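Local structure of endoglucanase, glycoside hydrolase family 5 protein (Cytophaga hutchinsonii, 5IHS) at residues V83-M88 / C280-A285; S56-Q61 / K287-S292; G94-P99 / P133-R138; K105-V110 / S141-K146; E233-L238 / Y269-A274. The protein hydrolyses internal beta-1,4-glucosidic bonds of cellulose as a family 5 endoglucanase, and probably acts in the periplasm when the bacterium grows on cellulose. All coordinates share one frame; numbering follows the deposited sequence.

Contact 1 (V83-M88 / C280-A285); sequences VVRAAM and CNWSIA
Segments 83-88 and 280-285 face each other without pairing: their backbones come nearest at R85 and C280, whose CA atoms are 7.4 Å apart, and the contact is carried by V83, R85, A87, C280 and W282. R85 leaves its strand with CG anti to the backbone N (chi1 174°) and stays extended out to NE, which carries the guanidinium to the indole of W282. There NH1 sits 3.8 Å from both CE3 and CZ3 of the six-membered ring, and the two planes stand 74° apart, so the groups meet steeply and do not stack. A87 meets the indole at its edge, CB near the ring plane, 4.0 Å from CZ3. This is the interior of a closed (beta/alpha)8 barrel: strand 53-57 lies between the two in the sheet order, so their side chains meet through the barrel interior. The peptide bond from W282 to S283 is cis, and the chain turns its corner at W282; S283 CB then lies 3.5 Å above the indole plane, toward the rim. An inward arginine and a tryptophan preceding a cis peptide are consistent with the substrate-cleft architecture of family 5 glycosidases. Salt bridges of R85, NE to E156 and NH1 to E248, together with a hydrogen bond from NH1 to S56, fix the rotation of the guanidinium. At the start of the strand V83 CG1 approaches C280 SG at 3.6 Å, a distance that holds for one of the two conformers modelled for the cysteine.

Contact 2 (S56-Q61 / K287-S292); sequences SLFWSQ and KPETAS
F58 meets K287 and E289 with one end of its ring, and neither partner lies squarely over a face or at the rim. F58 CZ is 4.3 Å from K287 CD, and F58 CE1 is 4.2 Å from E289 OE2; both approaches are oblique. The ring gets there because its CG is anti to the backbone N (chi1 -173°), while one of its faces is taken by W59 CD1, 3.5 Å above the plane and offset toward the rim. K287 runs fully extended, so its aliphatic part passes the ring before the ammonium is reached. That group then forms a salt bridge inside its own segment, K287 NZ to E289 OE1 at 3.6 Å. Behind this pair the backbone is tightly folded: P288 centres an inverse gamma turn, and a type I beta turn follows from E289 to S292. K287 O takes two donors, E289 N at 2.8 Å and S292 OG at 2.7 Å, and the serine closes the loop back on itself. The contact thus joins the loop after barrel strand 53-57 to the loop after strand 279-284. Its chemistry is loose van der Waals packing of an aromatic ring against a lysine chain and a carboxylate oxygen, with the charges matched to each other.

Contact 3 (G94-P99 / P133-R138); sequences GYLENP and PAAAQR
Both faces of the Y95 ring are covered, and its edge is turned to A135 of helix 133-147. Over one face stands the CE methyl of M88, close to Y95 CG; over the other lies P99 CB, 3.6 Å from Y95 CE1. At the edge, near the ring plane, A135 O is 3.9 Å from Y95 CE2, so the helix backbone meets the side of the phenol and not its pi surface. With CG anti to the backbone N (chi1 173°), the ring reaches out of its loop far enough for the hydroxyl to approach R138 as well. There the guanidinium comes in obliquely, with NE 4.4 Å from Y95 OH, and a water lies between them. The water is 3.1 Å from Y95 OH; its bond from R138 NH1, at 2.4 Å, is too short to be taken at face value. The apolar half of the contact is a single pair: L96 CD2 presses on A135 CB at 3.5 Å, tighter than ordinary van der Waals packing. Residues 95-97 have helical torsions, and N98 N bonds to G94 O at 2.8 Å, so the loop makes one helix-like turn that offers Y95 and L96 together. On the barrel side, Y124 of strand 119-125 touches Y95, L96, A135 and A136. F139, further along helix 133-147, meets the Y95 ring edge-to-face, and A136 touches Y174 of helix 167-185. The loop, which links strand 83-89 to helix 99-116, is thereby packed against the helix following the next barrel strand.

Contact 4 (K105-V110 / S141-K146); sequences KVMEVV and SEMAKK
M107 lays its thioether across the end of M143, with M107 SD 4.0 Å and M107 CG 4.1 Å from M143 CE. Both chains start with CG anti to the carbonyl carbon, and M143 then folds at chi2 and again at chi3, whose 99° lies away from a staggered value; this double bend is what brings its methyl up to M107. M143 SD remains close too, 4.2 Å from M107 CG. From the exposed side K146 arrives at about a right angle to M107, fully extended, so that M107 SD has K146 NZ at 3.5 Å and K146 CD at 4.1 Å. The sulfur is therefore held between a methyl and the end of a lysine. Shortening M107 to an alanine would probably open a gap beside M143 CE and leave K146 without the sulfur it lies across. The backbones stay well separated, with the CA atoms of M107 and M143 8.5 Å apart, so long side chains bridge helices 99-116 and 133-147, which flank strand 119-125 in the barrel sequence. On the inner side V106 and V110 touch I122 of that strand. Separately, E142 forms a salt bridge with K103 of helix 99-116. Between the segments themselves the chemistry is that of dispersion: polarisable sulfur against a methyl and a lysine chain, with the ammonium near enough that a weak electrostatic attraction to the sulfur is possible.

Contact 5 (E233-L238 / Y269-A274); sequences EAQKAL and YEFLDA
Helical segments 233-238 and 269-274 come nearest at Q235 and F271, whose CA atoms are 9.4 Å apart, a spacing wide enough that one aromatic side chain does most of the bridging. They belong to helices 228-239 and 262-274 in the outer layer of the (beta/alpha)8 barrel, one on either side of strand 244-249 in chain order. F271 sends its ring toward the other helix, its CG anti to the backbone N (chi1 174°). The far end of the ring lands on A234, with A234 CB 3.8 Å from F271 CZ and 3.9 Å from F271 CE2, an oblique approach. F271 CZ also comes within 4.2 Å of Q235 N, so the ring end reaches the helix backbone itself. Q235 bends at chi2 to lie by the other flank, its amide plane turned 87° from the ring; the amide is directed by a hydrogen bond between Q235 NE2 and D239 OD1, one turn further along the helix. An alanine in place of F271 would probably open a gap over A234 and leave the two helices with little to join them here. Beneath the ring's landing site A234 also rests on L244 of the barrel strand, while H275, just after the second helix, meets the F271 ring at about 50° between planes. The amide oxygen, Q235 OE1, stands 4.1 Å from F271 CE1.

Overall arrangement
All five contacts belong to one (beta/alpha)8 barrel. Contact 1 crosses its interior, and contact 2, about 8 Å away between centres, joins the loops beyond strands 53-57 and 279-284; backbone bonds N281 to S56 and I284 to S56 tie the two together. Contacts 3 and 4, about 13 Å apart between centres, share helix 133-147, and their segments alternate along the chain. M88 links contact 1 to both, touching Y95 and V106. Contact 5 lies opposite contacts 3 and 4 across the chain's centre, about 31 Å from contact 4 between centres. Contact 2 spans the longest sequence interval and encloses the rest; the barrel itself closes where strand 279-284 pairs with strand 53-57, and contacts 3 to 5 pack its outer side.

Contact 1 (V83-M88 / C280-A285)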
# COMPACT_ATOMS: atom_id res chain seq x y z
N VAL A 83 -4.18 -0.69 8.29
CA VAL A 83 -2.88 -0.56 7.64
C VAL A 83 -2.76 0.89 7.19
O VAL A 83 -3.75 1.55 6.84
CB VAL A 83 -2.75 -1.56 6.45
CG1 VAL A 83 -3.83 -1.32 5.38
CG2 VAL A 83 -1.36 -1.54 5.85
N VAL A 84 -1.52 1.39 7.17
CA VAL A 84 -1.16 2.69 6.61
C VAL A 84 0.04 2.48 5.70
O VAL A 84 0.91 1.65 6.00
CB VAL A 84 -0.88 3.74 7.72
CG1 VAL A 84 0.26 3.31 8.64
CG2 VAL A 84 -0.59 5.11 7.13
N ARG A 85 0.10 3.24 4.61
CA ARG A 85 1.18 3.13 3.62
C ARG A 85 2.01 4.40 3.59
O ARG A 85 1.48 5.50 3.41
CB ARG A 85 0.59 2.82 2.25
CG ARG A 85 1.55 2.81 1.07
CD ARG A 85 0.78 2.36 -0.14
NE ARG A 85 1.50 2.15 -1.39
CZ ARG A 85 1.37 2.90 -2.49
NH1 ARG A 85 0.75 4.07 -2.50
NH2 ARG A 85 1.91 2.45 -3.62
N ALA A 86 3.32 4.24 3.77
CA ALA A 86 4.29 5.32 3.71
C ALA A 86 4.88 5.32 2.31
O ALA A 86 5.63 4.41 1.95
CB ALA A 86 5.38 5.11 4.77
N ALA A 87 4.53 6.33 1.51
CA ALA A 87 4.88 6.41 0.09
C ALA A 87 6.14 7.25 -0.06
O ALA A 87 6.09 8.46 -0.30
CB ALA A 87 3.72 7.00 -0.71
N MET A 88 7.30 6.60 0.08
CA MET A 88 8.57 7.31 0.07
C MET A 88 8.97 7.64 -1.37
O MET A 88 9.29 6.75 -2.16
CB MET A 88 9.66 6.48 0.72
CG MET A 88 10.92 7.31 0.94
SD MET A 88 12.35 6.44 1.57
CE MET A 88 12.70 5.36 0.19
N CYS A 280 -5.64 0.00 0.00
CA CYS A 280 -5.31 1.30 0.60
C CYS A 280 -5.61 2.42 -0.39
O CYS A 280 -5.19 2.34 -1.55
CB CYS A 280 -3.82 1.42 0.95
SG CYS A 280 -3.25 0.35 2.25
N ASN A 281 -6.29 3.46 0.08
CA ASN A 281 -6.70 4.57 -0.78
C ASN A 281 -5.65 5.67 -0.86
O ASN A 281 -5.03 6.05 0.13
CB ASN A 281 -8.00 5.18 -0.24
CG ASN A 281 -8.43 6.42 -1.02
OD1 ASN A 281 -8.41 7.53 -0.49
ND2 ASN A 281 -8.85 6.22 -2.26
N TRP A 282 -5.50 6.22 -2.07
CA TRP A 282 -4.68 7.39 -2.36
C TRP A 282 -5.59 8.62 -2.36
O TRP A 282 -6.48 8.70 -3.21
CB TRP A 282 -4.06 7.21 -3.73
CG TRP A 282 -3.08 8.26 -4.16
CD1 TRP A 282 -3.34 9.36 -4.92
CD2 TRP A 282 -1.68 8.28 -3.86
NE1 TRP A 282 -2.18 10.07 -5.12
CE2 TRP A 282 -1.15 9.43 -4.49
CE3 TRP A 282 -0.82 7.45 -3.13
CZ2 TRP A 282 0.21 9.76 -4.42
CZ3 TRP A 282 0.52 7.79 -3.06
CH2 TRP A 282 1.02 8.92 -3.71
N SER A 283 -5.40 9.58 -1.45
CA SER A 283 -4.37 9.59 -0.42
C SER A 283 -4.70 10.63 0.65
O SER A 283 -5.53 11.51 0.46
CB SER A 283 -2.99 9.97 -0.98
OG SER A 283 -2.91 11.36 -1.27
N ILE A 284 -3.96 10.53 1.76
CA ILE A 284 -3.87 11.61 2.74
C ILE A 284 -2.94 12.68 2.17
O ILE A 284 -1.71 12.60 2.23
CB ILE A 284 -3.40 11.10 4.11
CG1 ILE A 284 -4.38 10.04 4.66
CG2 ILE A 284 -3.21 12.25 5.07
CD1 ILE A 284 -5.79 10.54 4.92
N ALA A 285 -3.56 13.69 1.57
CA ALA A 285 -2.90 14.84 0.98
C ALA A 285 -3.94 15.93 0.95
O ALA A 285 -5.13 15.65 0.88
CB ALA A 285 -2.48 14.56 -0.47

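Contact 2 (S56-Q61 / K287-S292)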
# COMPACT_ATOMS: atom_id res chain seq x y z
N SER A 56 -3.20 5.34 2.15
CA SER A 56 -1.86 5.73 1.77
C SER A 56 -1.64 7.20 2.06
O SER A 56 -2.47 8.05 1.73
CB SER A 56 -1.62 5.46 0.28
OG SER A 56 -0.25 5.63 -0.08
N LEU A 57 -0.47 7.50 2.60
CA LEU A 57 0.06 8.85 2.54
C LEU A 57 0.49 9.14 1.11
O LEU A 57 0.67 8.25 0.27
CB LEU A 57 1.21 8.99 3.54
CG LEU A 57 0.82 8.67 4.99
CD1 LEU A 57 2.03 8.62 5.90
CD2 LEU A 57 -0.22 9.62 5.54
N PHE A 58 0.64 10.42 0.81
CA PHE A 58 1.08 10.90 -0.49
C PHE A 58 2.60 10.97 -0.50
O PHE A 58 3.25 10.88 0.54
CB PHE A 58 0.44 12.29 -0.67
CG PHE A 58 0.58 12.96 -2.04
CD1 PHE A 58 -0.40 12.81 -3.01
CD2 PHE A 58 1.60 13.88 -2.27
CE1 PHE A 58 -0.31 13.50 -4.21
CE2 PHE A 58 1.67 14.57 -3.47
CZ PHE A 58 0.72 14.39 -4.44
N TRP A 59 3.18 11.16 -1.69
CA TRP A 59 4.62 11.35 -1.87
C TRP A 59 5.27 12.03 -0.68
O TRP A 59 4.95 13.19 -0.36
CB TRP A 59 4.86 12.23 -3.08
CG TRP A 59 4.45 11.67 -4.41
CD1 TRP A 59 3.21 11.73 -4.99
CD2 TRP A 59 5.31 11.04 -5.34
NE1 TRP A 59 3.27 11.15 -6.24
CE2 TRP A 59 4.55 10.72 -6.47
CE3 TRP A 59 6.67 10.72 -5.33
CZ2 TRP A 59 5.10 10.09 -7.59
CZ3 TRP A 59 7.22 10.11 -6.43
CH2 TRP A 59 6.44 9.80 -7.55
N SER A 60 6.24 11.37 -0.05
CA SER A 60 6.81 11.86 1.19
C SER A 60 7.52 13.20 1.04
O SER A 60 7.56 13.98 2.00
CB SER A 60 7.80 10.83 1.74
OG SER A 60 8.84 10.53 0.82
N GLN A 61 8.09 13.48 -0.13
CA GLN A 61 8.82 14.74 -0.27
C GLN A 61 7.90 15.94 -0.48
O GLN A 61 8.35 17.08 -0.33
CB GLN A 61 9.90 14.65 -1.37
CG GLN A 61 9.42 14.66 -2.82
CD GLN A 61 9.14 13.27 -3.37
OE1 GLN A 61 8.46 12.46 -2.73
NE2 GLN A 61 9.67 12.99 -4.56
N LYS A 287 -3.71 18.45 -1.40
CA LYS A 287 -3.67 19.03 -2.73
C LYS A 287 -5.09 19.21 -3.25
O LYS A 287 -5.95 18.35 -3.02
CB LYS A 287 -2.89 18.07 -3.64
CG LYS A 287 -2.75 18.47 -5.09
CD LYS A 287 -1.79 17.55 -5.84
CE LYS A 287 -1.58 18.02 -7.26
NZ LYS A 287 -0.69 17.12 -8.03
N PRO A 288 -5.40 20.33 -3.94
CA PRO A 288 -6.79 20.55 -4.43
C PRO A 288 -7.11 19.75 -5.69
O PRO A 288 -7.35 20.30 -6.78
CB PRO A 288 -6.83 22.07 -4.64
CG PRO A 288 -5.43 22.43 -4.94
CD PRO A 288 -4.57 21.53 -4.11
N GLU A 289 -7.15 18.42 -5.53
CA GLU A 289 -7.49 17.47 -6.58
C GLU A 289 -8.46 16.45 -6.02
O GLU A 289 -8.51 16.21 -4.81
CB GLU A 289 -6.24 16.74 -7.15
CG GLU A 289 -5.59 15.69 -6.21
CD GLU A 289 -4.39 14.95 -6.82
OE1 GLU A 289 -3.82 15.41 -7.83
OE2 GLU A 289 -4.00 13.89 -6.27
N THR A 290 -9.22 15.80 -6.92
CA THR A 290 -10.29 14.89 -6.50
C THR A 290 -9.79 13.78 -5.57
O THR A 290 -10.50 13.38 -4.65
CB THR A 290 -10.90 14.23 -7.74
OG1 THR A 290 -11.27 15.25 -8.68
CG2 THR A 290 -12.13 13.39 -7.37
N ALA A 291 -8.61 13.22 -5.85
CA ALA A 291 -8.15 12.06 -5.09
C ALA A 291 -7.78 12.40 -3.66
O ALA A 291 -7.73 11.49 -2.82
CB ALA A 291 -6.95 11.39 -5.78
N SER A 292 -7.49 13.65 -3.35
CA SER A 292 -7.13 14.00 -1.98
C SER A 292 -8.30 13.72 -1.06
O SER A 292 -9.44 14.07 -1.36
CB SER A 292 -6.78 15.47 -1.89
OG SER A 292 -5.59 15.71 -2.61

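Contact 3 (G94-P99 / P133-R138)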
# COMPACT_ATOMS: atom_id res chain seq x y z
N GLY A 94 13.49 13.18 -3.94
CA GLY A 94 13.11 12.23 -2.92
C GLY A 94 14.32 11.55 -2.30
O GLY A 94 15.36 12.18 -2.09
N TYR A 95 14.17 10.25 -2.05
CA TYR A 95 15.18 9.48 -1.32
C TYR A 95 16.55 9.49 -2.01
O TYR A 95 17.58 9.51 -1.32
CB TYR A 95 14.67 8.05 -1.15
CG TYR A 95 15.69 7.11 -0.55
CD1 TYR A 95 15.97 7.16 0.81
CD2 TYR A 95 16.38 6.19 -1.33
CE1 TYR A 95 16.91 6.33 1.38
CE2 TYR A 95 17.33 5.36 -0.76
CZ TYR A 95 17.59 5.44 0.60
OH TYR A 95 18.54 4.61 1.16
N LEU A 96 16.60 9.41 -3.34
CA LEU A 96 17.92 9.35 -3.97
C LEU A 96 18.74 10.60 -3.67
O LEU A 96 19.95 10.52 -3.45
CB LEU A 96 17.80 9.13 -5.48
CG LEU A 96 17.19 7.80 -5.92
CD1 LEU A 96 17.09 7.74 -7.44
CD2 LEU A 96 17.96 6.60 -5.38
N GLU A 97 18.09 11.77 -3.63
CA GLU A 97 18.78 13.02 -3.35
C GLU A 97 18.87 13.33 -1.87
O GLU A 97 19.85 13.95 -1.43
CB GLU A 97 18.05 14.17 -4.04
CG GLU A 97 18.19 14.18 -5.53
CD GLU A 97 19.20 15.20 -5.99
OE1 GLU A 97 20.29 15.28 -5.39
OE2 GLU A 97 18.89 15.95 -6.95
N ASN A 98 17.87 12.93 -1.10
CA ASN A 98 17.73 13.31 0.31
C ASN A 98 17.45 12.07 1.14
O ASN A 98 16.38 11.93 1.74
CB ASN A 98 16.60 14.33 0.45
CG ASN A 98 16.79 15.54 -0.44
OD1 ASN A 98 16.04 15.77 -1.38
ND2 ASN A 98 17.83 16.31 -0.15
N PRO A 99 18.40 11.13 1.20
CA PRO A 99 18.08 9.83 1.80
C PRO A 99 17.73 9.90 3.28
O PRO A 99 16.79 9.25 3.72
CB PRO A 99 19.33 8.98 1.53
CG PRO A 99 20.41 9.97 1.22
CD PRO A 99 19.74 11.14 0.59
N PRO A 133 19.42 0.06 -8.62
CA PRO A 133 19.15 -1.07 -7.72
C PRO A 133 19.97 -1.02 -6.45
O PRO A 133 19.50 -1.50 -5.41
CB PRO A 133 19.48 -2.30 -8.57
CG PRO A 133 20.47 -1.80 -9.57
CD PRO A 133 20.02 -0.39 -9.89
N ALA A 134 21.19 -0.47 -6.49
CA ALA A 134 21.99 -0.44 -5.29
C ALA A 134 21.36 0.46 -4.24
O ALA A 134 21.35 0.13 -3.05
CB ALA A 134 23.42 0.04 -5.60
N ALA A 135 20.81 1.60 -4.66
CA ALA A 135 20.14 2.49 -3.72
C ALA A 135 18.95 1.80 -3.08
O ALA A 135 18.72 1.90 -1.86
CB ALA A 135 19.71 3.76 -4.44
N ALA A 136 18.16 1.07 -3.87
CA ALA A 136 16.99 0.39 -3.35
C ALA A 136 17.38 -0.73 -2.40
O ALA A 136 16.75 -0.92 -1.34
CB ALA A 136 16.16 -0.16 -4.51
N GLN A 137 18.40 -1.51 -2.77
CA GLN A 137 18.87 -2.59 -1.91
C GLN A 137 19.38 -2.04 -0.59
O GLN A 137 19.13 -2.63 0.47
CB GLN A 137 19.97 -3.37 -2.63
CG GLN A 137 19.44 -4.24 -3.76
CD GLN A 137 20.55 -4.94 -4.52
OE1 GLN A 137 21.70 -5.01 -4.06
NE2 GLN A 137 20.22 -5.48 -5.68
N ARG A 138 20.08 -0.91 -0.62
CA ARG A 138 20.59 -0.31 0.60
C ARG A 138 19.45 0.10 1.52
O ARG A 138 19.45 -0.20 2.72
CB ARG A 138 21.47 0.90 0.25
CG ARG A 138 22.12 1.58 1.45
CD ARG A 138 23.21 2.57 1.02
NE ARG A 138 22.72 3.65 0.15
CZ ARG A 138 22.97 3.77 -1.16
NH1 ARG A 138 22.47 4.79 -1.83
NH2 ARG A 138 23.73 2.89 -1.79
O HOH W 1 20.95 5.83 -0.27

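Contact 4 (K105-V110 / S141-K146)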
# COMPACT_ATOMS: atom_id res chain seq x y z
N LYS A 105 11.10 10.19 7.58
CA LYS A 105 9.65 10.28 7.51
C LYS A 105 9.02 8.90 7.49
O LYS A 105 7.99 8.66 8.15
CB LYS A 105 9.23 11.05 6.25
CG LYS A 105 9.62 12.50 6.23
CD LYS A 105 9.41 13.09 4.84
CE LYS A 105 9.89 14.51 4.75
NZ LYS A 105 9.90 14.96 3.35
N VAL A 106 9.59 7.98 6.71
CA VAL A 106 9.09 6.60 6.69
C VAL A 106 9.17 5.99 8.08
O VAL A 106 8.20 5.38 8.56
CB VAL A 106 9.88 5.77 5.66
CG1 VAL A 106 9.53 4.29 5.78
CG2 VAL A 106 9.64 6.26 4.26
N MET A 107 10.32 6.12 8.74
CA MET A 107 10.49 5.50 10.04
C MET A 107 9.55 6.10 11.08
O MET A 107 9.10 5.38 11.98
CB MET A 107 11.95 5.61 10.49
CG MET A 107 12.88 4.74 9.65
SD MET A 107 14.54 4.61 10.29
CE MET A 107 15.06 6.32 10.18
N GLU A 108 9.24 7.39 10.99
CA GLU A 108 8.29 7.96 11.93
C GLU A 108 6.93 7.29 11.79
O GLU A 108 6.27 6.98 12.79
CB GLU A 108 8.21 9.46 11.72
CG GLU A 108 7.35 10.17 12.77
CD GLU A 108 7.93 10.13 14.20
OE1 GLU A 108 9.09 9.70 14.38
OE2 GLU A 108 7.21 10.53 15.16
N VAL A 109 6.50 7.04 10.55
CA VAL A 109 5.22 6.37 10.32
C VAL A 109 5.28 4.91 10.76
O VAL A 109 4.35 4.41 11.40
CB VAL A 109 4.79 6.55 8.86
CG1 VAL A 109 3.57 5.69 8.53
CG2 VAL A 109 4.50 8.04 8.59
N VAL A 110 6.34 4.20 10.41
CA VAL A 110 6.50 2.82 10.85
C VAL A 110 6.48 2.74 12.37
O VAL A 110 5.79 1.89 12.95
CB VAL A 110 7.80 2.21 10.27
CG1 VAL A 110 8.08 0.85 10.90
CG2 VAL A 110 7.71 2.10 8.76
N SER A 141 17.64 -3.05 2.88
CA SER A 141 18.50 -3.71 3.86
C SER A 141 18.43 -2.99 5.20
O SER A 141 18.35 -3.62 6.27
CB SER A 141 19.95 -3.74 3.38
OG SER A 141 20.12 -4.61 2.28
N GLU A 142 18.49 -1.66 5.18
CA GLU A 142 18.43 -0.89 6.42
C GLU A 142 17.09 -1.09 7.12
O GLU A 142 17.04 -1.26 8.34
CB GLU A 142 18.64 0.58 6.12
CG GLU A 142 20.06 0.89 5.73
CD GLU A 142 20.27 2.32 5.32
OE1 GLU A 142 19.33 3.13 5.47
OE2 GLU A 142 21.38 2.64 4.85
N MET A 143 15.99 -1.04 6.36
CA MET A 143 14.68 -1.21 6.97
C MET A 143 14.51 -2.60 7.54
O MET A 143 13.99 -2.77 8.64
CB MET A 143 13.58 -0.89 5.95
CG MET A 143 13.52 0.56 5.47
SD MET A 143 13.23 1.76 6.78
CE MET A 143 14.89 2.28 7.03
N ALA A 144 14.94 -3.62 6.79
CA ALA A 144 14.81 -4.99 7.25
C ALA A 144 15.70 -5.26 8.46
O ALA A 144 15.30 -5.98 9.38
CB ALA A 144 15.13 -5.95 6.11
N LYS A 145 16.90 -4.70 8.49
CA LYS A 145 17.75 -4.90 9.66
C LYS A 145 17.11 -4.29 10.91
O LYS A 145 17.17 -4.87 11.99
CB LYS A 145 19.14 -4.31 9.41
CG LYS A 145 20.13 -4.62 10.54
CD LYS A 145 21.56 -4.18 10.21
CE LYS A 145 22.53 -4.59 11.32
NZ LYS A 145 23.94 -4.18 11.07
N LYS A 146 16.50 -3.12 10.76
CA LYS A 146 15.93 -2.45 11.93
C LYS A 146 14.61 -3.09 12.35
O LYS A 146 14.37 -3.28 13.55
CB LYS A 146 15.72 -0.97 11.62
CG LYS A 146 15.12 -0.20 12.80
CD LYS A 146 15.23 1.30 12.62
CE LYS A 146 14.76 2.06 13.87
NZ LYS A 146 14.61 3.51 13.59

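Contact 5 (E233-L238 / Y269-A274)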
# COMPACT_ATOMS: atom_id res chain seq x y z
N GLU A 233 -8.62 -8.78 -15.63
CA GLU A 233 -7.18 -9.02 -15.54
C GLU A 233 -6.82 -9.58 -14.17
O GLU A 233 -6.07 -10.56 -14.06
CB GLU A 233 -6.44 -7.70 -15.82
CG GLU A 233 -4.93 -7.68 -15.58
CD GLU A 233 -4.13 -8.33 -16.69
OE1 GLU A 233 -4.69 -8.55 -17.79
OE2 GLU A 233 -2.93 -8.61 -16.45
N ALA A 234 -7.33 -8.96 -13.11
CA ALA A 234 -7.06 -9.44 -11.76
C ALA A 234 -7.54 -10.87 -11.57
O ALA A 234 -6.82 -11.71 -11.03
CB ALA A 234 -7.72 -8.50 -10.75
N GLN A 235 -8.76 -11.18 -12.03
CA GLN A 235 -9.29 -12.53 -11.88
C GLN A 235 -8.42 -13.56 -12.60
O GLN A 235 -8.18 -14.66 -12.08
CB GLN A 235 -10.73 -12.59 -12.39
CG GLN A 235 -11.37 -13.97 -12.27
CD GLN A 235 -11.55 -14.39 -10.82
OE1 GLN A 235 -12.30 -13.76 -10.06
NE2 GLN A 235 -10.84 -15.44 -10.41
N LYS A 236 -7.94 -13.21 -13.80
CA LYS A 236 -7.07 -14.12 -14.53
C LYS A 236 -5.77 -14.39 -13.78
O LYS A 236 -5.26 -15.51 -13.79
CB LYS A 236 -6.82 -13.58 -15.94
CG LYS A 236 -8.05 -13.64 -16.84
CD LYS A 236 -7.84 -13.00 -18.20
CE LYS A 236 -9.16 -12.92 -18.96
NZ LYS A 236 -8.99 -12.49 -20.38
N ALA A 237 -5.22 -13.37 -13.11
CA ALA A 237 -4.03 -13.60 -12.29
C ALA A 237 -4.34 -14.52 -11.11
O ALA A 237 -3.53 -15.39 -10.77
CB ALA A 237 -3.47 -12.26 -11.81
N LEU A 238 -5.49 -14.33 -10.46
CA LEU A 238 -5.88 -15.23 -9.37
C LEU A 238 -6.02 -16.66 -9.88
O LEU A 238 -5.62 -17.61 -9.20
CB LEU A 238 -7.19 -14.74 -8.75
CG LEU A 238 -7.15 -13.35 -8.10
CD1 LEU A 238 -8.55 -12.96 -7.66
CD2 LEU A 238 -6.19 -13.31 -6.94
N TYR A 269 -14.99 -2.41 -4.61
CA TYR A 269 -15.03 -2.93 -3.25
C TYR A 269 -15.69 -4.31 -3.21
O TYR A 269 -15.24 -5.19 -2.47
CB TYR A 269 -15.78 -1.98 -2.32
CG TYR A 269 -15.10 -0.68 -1.94
CD1 TYR A 269 -13.72 -0.57 -1.80
CD2 TYR A 269 -15.87 0.43 -1.67
CE1 TYR A 269 -13.13 0.63 -1.42
CE2 TYR A 269 -15.30 1.62 -1.28
CZ TYR A 269 -13.94 1.73 -1.15
OH TYR A 269 -13.40 2.94 -0.75
N GLU A 270 -16.76 -4.50 -3.98
CA GLU A 270 -17.44 -5.79 -4.01
C GLU A 270 -16.48 -6.89 -4.47
O GLU A 270 -16.40 -7.96 -3.86
CB GLU A 270 -18.64 -5.69 -4.95
CG GLU A 270 -19.45 -6.94 -5.14
CD GLU A 270 -20.71 -6.63 -5.94
OE1 GLU A 270 -20.58 -6.28 -7.14
OE2 GLU A 270 -21.82 -6.70 -5.38
N PHE A 271 -15.74 -6.63 -5.54
CA PHE A 271 -14.77 -7.59 -6.06
C PHE A 271 -13.65 -7.86 -5.06
O PHE A 271 -13.29 -9.02 -4.80
CB PHE A 271 -14.20 -7.04 -7.37
CG PHE A 271 -13.08 -7.86 -7.95
CD1 PHE A 271 -13.35 -9.01 -8.67
CD2 PHE A 271 -11.76 -7.46 -7.79
CE1 PHE A 271 -12.32 -9.76 -9.21
CE2 PHE A 271 -10.73 -8.21 -8.33
CZ PHE A 271 -11.01 -9.35 -9.05
N LEU A 272 -13.08 -6.80 -4.48
CA LEU A 272 -11.97 -6.98 -3.56
C LEU A 272 -12.40 -7.75 -2.32
O LEU A 272 -11.69 -8.65 -1.86
CB LEU A 272 -11.37 -5.63 -3.18
CG LEU A 272 -10.84 -4.81 -4.36
CD1 LEU A 272 -10.49 -3.40 -3.91
CD2 LEU A 272 -9.65 -5.49 -5.02
N ASP A 273 -13.58 -7.44 -1.79
CA ASP A 273 -14.07 -8.17 -0.62
C ASP A 273 -14.35 -9.63 -0.96
O ASP A 273 -14.10 -10.52 -0.14
CB ASP A 273 -15.32 -7.50 -0.07
CG ASP A 273 -15.03 -6.19 0.67
OD1 ASP A 273 -13.86 -5.91 1.03
OD2 ASP A 273 -16.02 -5.45 0.90
N ALA A 274 -14.89 -9.89 -2.16
CA ALA A 274 -15.18 -11.27 -2.55
C ALA A 274 -13.92 -12.13 -2.55
O ALA A 274 -14.00 -13.33 -2.29
CB ALA A 274 -15.84 -11.29 -3.93